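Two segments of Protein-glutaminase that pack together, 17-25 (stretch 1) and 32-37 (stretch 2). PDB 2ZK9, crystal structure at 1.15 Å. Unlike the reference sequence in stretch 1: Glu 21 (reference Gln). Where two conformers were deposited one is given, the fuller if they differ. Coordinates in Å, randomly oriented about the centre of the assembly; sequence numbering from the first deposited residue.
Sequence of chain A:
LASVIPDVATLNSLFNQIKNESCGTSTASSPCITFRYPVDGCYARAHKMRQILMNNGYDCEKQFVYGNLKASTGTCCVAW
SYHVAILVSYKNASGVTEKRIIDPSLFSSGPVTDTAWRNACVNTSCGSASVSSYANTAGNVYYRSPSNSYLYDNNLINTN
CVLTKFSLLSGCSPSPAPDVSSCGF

Stretch 1 17-25: QIKNESCGT
Stretch 2, residues 32-37: CITFRY

What sets the register of the two stretches? A single beta bridge joins Ser 22 to Ile 33, their CA atoms 4.8 Å apart. Ile 33 N donates to Glu 21 O at 2.8 Å, and Cys 23 N donates to Ile 33 O at 2.9 Å, both nearly straight at 171° and 172°. Ile 33 thus uses both its NH and its CO on residues flanking Ser 22, and Ser 22 CA adds a CH contact to Ile 33 O at 3.5 Å. Extended backbone at Ser 22 (phi/psi -67/140), Cys 23 (-61/140), Cys 32 (-72/156) and Ile 33 (-88/124) makes this possible.

How does the disulfide reinforce the bridge? Cys 23 and Cys 32, CA atoms 4.8 Å apart, both point CA-to-CB toward the opposite stretch. Cys 23 takes m (-65°) and Cys 32 takes p (59°), which brings Cys 23 SG within 2.1 Å of Cys 32 SG, with a chi3 of 92°, close to the relaxed value for a disulfide. Cys 23 is buried and has the largest area covered by the other stretch, 123 of the 457 Å² buried in all, counting both sides. Its sulfur also meets a methyl group, Cys 23 SG lying 3.6 Å from Thr 34 CG2, with Thr 34 in p (53°).

Which side chains fill the space between the helix and stretch 2? Ile 18, on the helix that enters stretch 1, is m,t (-73°, 167°) and places its CG2 3.7 Å from Phe 35 CZ. Phe 35 starts out sideways, but at chi1 -65° (m) and chi2 -59° the end of its ring comes nearer to stretch 1. At the ring edge, Ser 22 OG lies 3.3 Å from Phe 35 CD2. The m rotamer of Ser 22 (-61°) also lets Ser 22 OG donate to Lys 19 O at 2.7 Å, so the hydroxyl is satisfied beside an aromatic ring. Ile 33, m,t (-51°, 175°), extends its CD1 to 4.0 Å from Glu 21 CB; Glu 21, which differs from the reference sequence, is m,m (-63°, -57°).

What does Arg 36 cover on stretch 1? Arg 36 points toward stretch 1, with chi1 p (64°) and then an extended chain (chi2 -177°, chi3 -178°, chi4 177°). One guanidinium face lies over Cys 23 CB and Gly 24 N, with Arg 36 NE 3.6 Å from Cys 23 CB and Arg 36 NH1 3.6 Å from Gly 24 CA. Glycine suits its place: at 102/-8, in the type II turn from Ser 22 to Thr 25, a CB would jam against the preceding carbonyl and sit 3.5 Å from Arg 36 NH1. Thr 25, chi1 p (69°), steadies that turn by donating from Thr 25 OG1 to Ser 22 O at 2.7 Å. A water accepts from Arg 36 N and donates to Cys 23 O, each 2.9 Å from the water O, linking the two backbones beyond the bridge.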

ATOM      1  N   GLN A  17       9.946   9.922   1.454  1.00 12.04           N
ATOM      2  CA  GLN A  17       9.637  10.210   0.056  0.51 11.88           C
ATOM      3  C   GLN A  17       8.218   9.787  -0.286  1.00 11.30           C
ATOM      4  O   GLN A  17       7.497  10.509  -0.996  1.00 13.56           O
ATOM      5  CB  GLN A  17      10.615   9.527  -0.893  0.51 13.42           C
ATOM      6  CG  GLN A  17      12.055  10.041  -0.725  0.51 13.26           C
ATOM      7  CD  GLN A  17      12.920   9.250  -1.635  0.51 15.51           C
ATOM      8  OE1 GLN A  17      12.562   9.164  -2.813  0.51 24.52           O
ATOM      9  NE2 GLN A  17      13.988   8.654  -1.115  0.51 21.56           N
ATOM     10  N   ILE A  18       7.823   8.629   0.185  1.00 10.19           N
ATOM     11  CA  ILE A  18       6.431   8.144  -0.038  1.00 10.06           C
ATOM     12  C   ILE A  18       5.455   9.045   0.654  1.00 10.17           C
ATOM     13  O   ILE A  18       4.455   9.462   0.046  1.00 10.56           O
ATOM     14  CB  ILE A  18       6.355   6.676   0.446  1.00  9.78           C
ATOM     15  CG1 ILE A  18       7.088   5.742  -0.544  1.00 10.40           C
ATOM     16  CG2 ILE A  18       4.899   6.281   0.569  1.00 10.67           C
ATOM     17  CD1 ILE A  18       7.336   4.372  -0.001  1.00 11.13           C
ATOM     18  N   LYS A  19       5.701   9.384   1.920  1.00 11.02           N
ATOM     19  CA  LYS A  19       4.753  10.202   2.671  1.00 12.47           C
ATOM     20  C   LYS A  19       4.599  11.562   2.025  1.00 11.64           C
ATOM     21  O   LYS A  19       3.516  12.142   2.008  1.00 11.63           O
ATOM     22  CB  LYS A  19       5.143  10.276   4.151  1.00 15.64           C
ATOM     23  CG  LYS A  19       3.928  10.785   4.976  1.00 19.87           C
ATOM     24  CD  LYS A  19       4.108  10.681   6.468  1.00 25.25           C
ATOM     25  CE  LYS A  19       2.972  11.164   7.281  1.00 26.98           C
ATOM     26  NZ  LYS A  19       3.282  11.256   8.706  1.00 28.36           N
ATOM     27  N   ASN A  20       5.676  12.083   1.469  1.00 11.28           N
ATOM     28  CA  ASN A  20       5.652  13.382   0.797  1.00 12.76           C
ATOM     29  C   ASN A  20       4.754  13.407  -0.425  1.00 10.73           C
ATOM     30  O   ASN A  20       4.398  14.507  -0.885  1.00 11.94           O
ATOM     31  CB  ASN A  20       7.071  13.824   0.415  1.00 17.52           C
ATOM     32  CG  ASN A  20       7.860  14.323   1.586  1.00 23.96           C
ATOM     33  OD1 ASN A  20       7.344  14.554   2.669  1.00 28.24           O
ATOM     34  ND2 ASN A  20       9.157  14.501   1.243  1.00 36.98           N
ATOM     35  N   GLU A  21       4.379  12.265  -0.989  1.00 10.54           N
ATOM     36  CA  GLU A  21       3.490  12.192  -2.123  1.00  9.64           C
ATOM     37  C   GLU A  21       2.032  11.989  -1.737  1.00  9.40           C
ATOM     38  O   GLU A  21       1.194  11.780  -2.589  1.00 10.25           O
ATOM     39  CB  GLU A  21       3.942  11.077  -3.105  1.00 10.48           C
ATOM     40  CG  GLU A  21       5.312  11.367  -3.695  1.00 11.19           C
ATOM     41  CD  GLU A  21       5.362  12.700  -4.402  1.00 10.28           C
ATOM     42  OE1 GLU A  21       6.415  13.442  -4.241  1.00 15.41           O
ATOM     43  OE2 GLU A  21       4.397  13.047  -5.105  1.00 11.03           O
ATOM     44  N   SER A  22       1.733  12.063  -0.426  1.00  9.71           N
ATOM     45  CA  SER A  22       0.364  11.847   0.030  1.00  9.76           C
ATOM     46  C   SER A  22      -0.570  12.960  -0.440  1.00  9.73           C
ATOM     47  O   SER A  22      -0.257  14.160  -0.354  1.00 10.96           O
ATOM     48  CB  SER A  22       0.313  11.887   1.537  1.00 10.92           C
ATOM     49  OG  SER A  22       1.118  10.856   2.135  1.00 11.93           O
ATOM     50  N   CYS A  23      -1.771  12.573  -0.842  1.00  9.69           N
ATOM     51  CA  CYS A  23      -2.803  13.562  -1.102  1.00  9.76           C
ATOM     52  C   CYS A  23      -3.085  14.335   0.191  1.00 10.45           C
ATOM     53  O   CYS A  23      -3.077  13.779   1.283  1.00 12.31           O
ATOM     54  CB  CYS A  23      -4.104  12.948  -1.587  1.00 10.93           C
ATOM     55  SG  CYS A  23      -3.992  12.140  -3.190  1.00 12.29           S
ATOM     56  N   GLY A  24      -3.287  15.625   0.115  0.57 11.98           N
ATOM     57  CA  GLY A  24      -3.476  16.435   1.323  0.57 13.93           C
ATOM     58  C   GLY A  24      -2.200  17.185   1.655  0.57 13.33           C
ATOM     59  O   GLY A  24      -2.205  18.011   2.566  0.57 15.98           O
ATOM     60  N   THR A  25      -1.100  16.915   0.960  1.00 13.82           N
ATOM     61  CA  THR A  25       0.108  17.636   1.218  1.00 17.52           C
ATOM     62  C   THR A  25       0.444  18.563   0.048  1.00 20.25           C
ATOM     63  O   THR A  25       0.208  18.256  -1.122  1.00 27.09           O
ATOM     64  CB  THR A  25       1.291  16.693   1.404  1.00 18.14           C
ATOM     65  OG1 THR A  25       1.571  16.118   0.185  1.00 20.75           O
ATOM     66  CG2 THR A  25       1.030  15.641   2.446  1.00 20.16           C
ATOM     67  N   CYS A  32      -1.180  12.487  -6.647  1.00  9.42           N
ATOM     68  CA  CYS A  32      -0.841  12.217  -5.261  0.53  8.50           C
ATOM     69  C   CYS A  32      -1.387  10.829  -4.893  1.00  8.59           C
ATOM     70  O   CYS A  32      -2.309  10.304  -5.483  1.00  9.26           O
ATOM     71  CB  CYS A  32      -1.376  13.334  -4.370  0.53  9.91           C
ATOM     72  SG  CYS A  32      -3.117  13.605  -4.416  0.53  9.48           S
ATOM     73  N   ILE A  33      -0.759  10.221  -3.854  1.00  8.65           N
ATOM     74  CA  ILE A  33      -1.159   8.908  -3.403  1.00  8.00           C
ATOM     75  C   ILE A  33      -2.281   9.068  -2.357  1.00  8.12           C
ATOM     76  O   ILE A  33      -2.124   9.772  -1.354  1.00  8.72           O
ATOM     77  CB  ILE A  33       0.004   8.102  -2.834  1.00  8.19           C
ATOM     78  CG1 ILE A  33       1.185   8.066  -3.776  1.00  9.61           C
ATOM     79  CG2 ILE A  33      -0.494   6.721  -2.492  1.00  9.44           C
ATOM     80  CD1 ILE A  33       2.418   7.375  -3.231  1.00 10.87           C
ATOM     81  N   THR A  34      -3.409   8.423  -2.620  1.00  8.21           N
ATOM     82  CA  THR A  34      -4.679   8.640  -1.957  1.00  8.13           C
ATOM     83  C   THR A  34      -4.796   7.883  -0.632  1.00  7.90           C
ATOM     84  O   THR A  34      -5.804   7.241  -0.342  1.00  8.38           O
ATOM     85  CB  THR A  34      -5.772   8.257  -2.954  1.00  8.48           C
ATOM     86  OG1 THR A  34      -5.523   6.942  -3.437  1.00  9.44           O
ATOM     87  CG2 THR A  34      -5.834   9.227  -4.140  1.00 10.14           C
ATOM     88  N   PHE A  35      -3.750   7.990   0.190  1.00  8.17           N
ATOM     89  CA  PHE A  35      -3.713   7.266   1.466  1.00  8.39           C
ATOM     90  C   PHE A  35      -4.901   7.648   2.369  1.00  8.24           C
ATOM     91  O   PHE A  35      -5.392   6.803   3.117  1.00  9.74           O
ATOM     92  CB  PHE A  35      -2.439   7.558   2.217  1.00  8.53           C
ATOM     93  CG  PHE A  35      -1.182   7.068   1.541  1.00  8.26           C
ATOM     94  CD1 PHE A  35      -0.996   5.721   1.239  1.00  8.59           C
ATOM     95  CD2 PHE A  35      -0.157   7.947   1.261  1.00  8.88           C
ATOM     96  CE1 PHE A  35       0.192   5.279   0.685  1.00  9.12           C
ATOM     97  CE2 PHE A  35       1.035   7.498   0.715  1.00  9.42           C
ATOM     98  CZ  PHE A  35       1.199   6.176   0.409  1.00  9.61           C
ATOM     99  N   ARG A  36      -5.349   8.894   2.284  1.00  8.69           N
ATOM    100  CA  ARG A  36      -6.468   9.358   3.107  1.00  8.98           C
ATOM    101  C   ARG A  36      -7.812   8.787   2.697  1.00  8.85           C
ATOM    102  O   ARG A  36      -8.786   9.070   3.409  1.00  9.77           O
ATOM    103  CB  ARG A  36      -6.523  10.886   3.041  1.00  9.73           C
ATOM    104  CG  ARG A  36      -6.804  11.466   1.671  1.00  9.92           C
ATOM    105  CD  ARG A  36      -6.769  12.952   1.650  1.00 10.76           C
ATOM    106  NE  ARG A  36      -7.096  13.466   0.332  1.00 11.13           N
ATOM    107  CZ  ARG A  36      -7.201  14.729   0.001  1.00 13.10           C
ATOM    108  NH1 ARG A  36      -6.973  15.651   0.927  1.00 14.25           N
ATOM    109  NH2 ARG A  36      -7.485  15.062  -1.236  1.00 15.21           N
ATOM    110  N   TYR A  37      -7.885   8.059   1.597  1.00  8.65           N
ATOM    111  CA  TYR A  37      -9.103   7.440   1.108  1.00  8.41           C
ATOM    112  C   TYR A  37      -8.935   5.940   1.098  1.00  8.09           C
ATOM    113  O   TYR A  37      -8.591   5.343   0.091  1.00  9.37           O
ATOM    114  CB  TYR A  37      -9.424   7.947  -0.304  1.00  9.09           C
ATOM    115  CG  TYR A  37     -10.748   7.431  -0.835  1.00  8.69           C
ATOM    116  CD1 TYR A  37     -11.924   7.667  -0.185  1.00  9.38           C
ATOM    117  CD2 TYR A  37     -10.778   6.717  -2.036  1.00  9.46           C
ATOM    118  CE1 TYR A  37     -13.135   7.191  -0.708  1.00  9.91           C
ATOM    119  CE2 TYR A  37     -11.975   6.260  -2.527  1.00 10.05           C
ATOM    120  CZ  TYR A  37     -13.154   6.476  -1.897  1.00 10.18           C
ATOM    121  OH  TYR A  37     -14.324   6.015  -2.460  1.00 12.18           O
TER
HETATM  122  O   HOH W   1      -3.365  10.964   1.654  1.00 10.58           O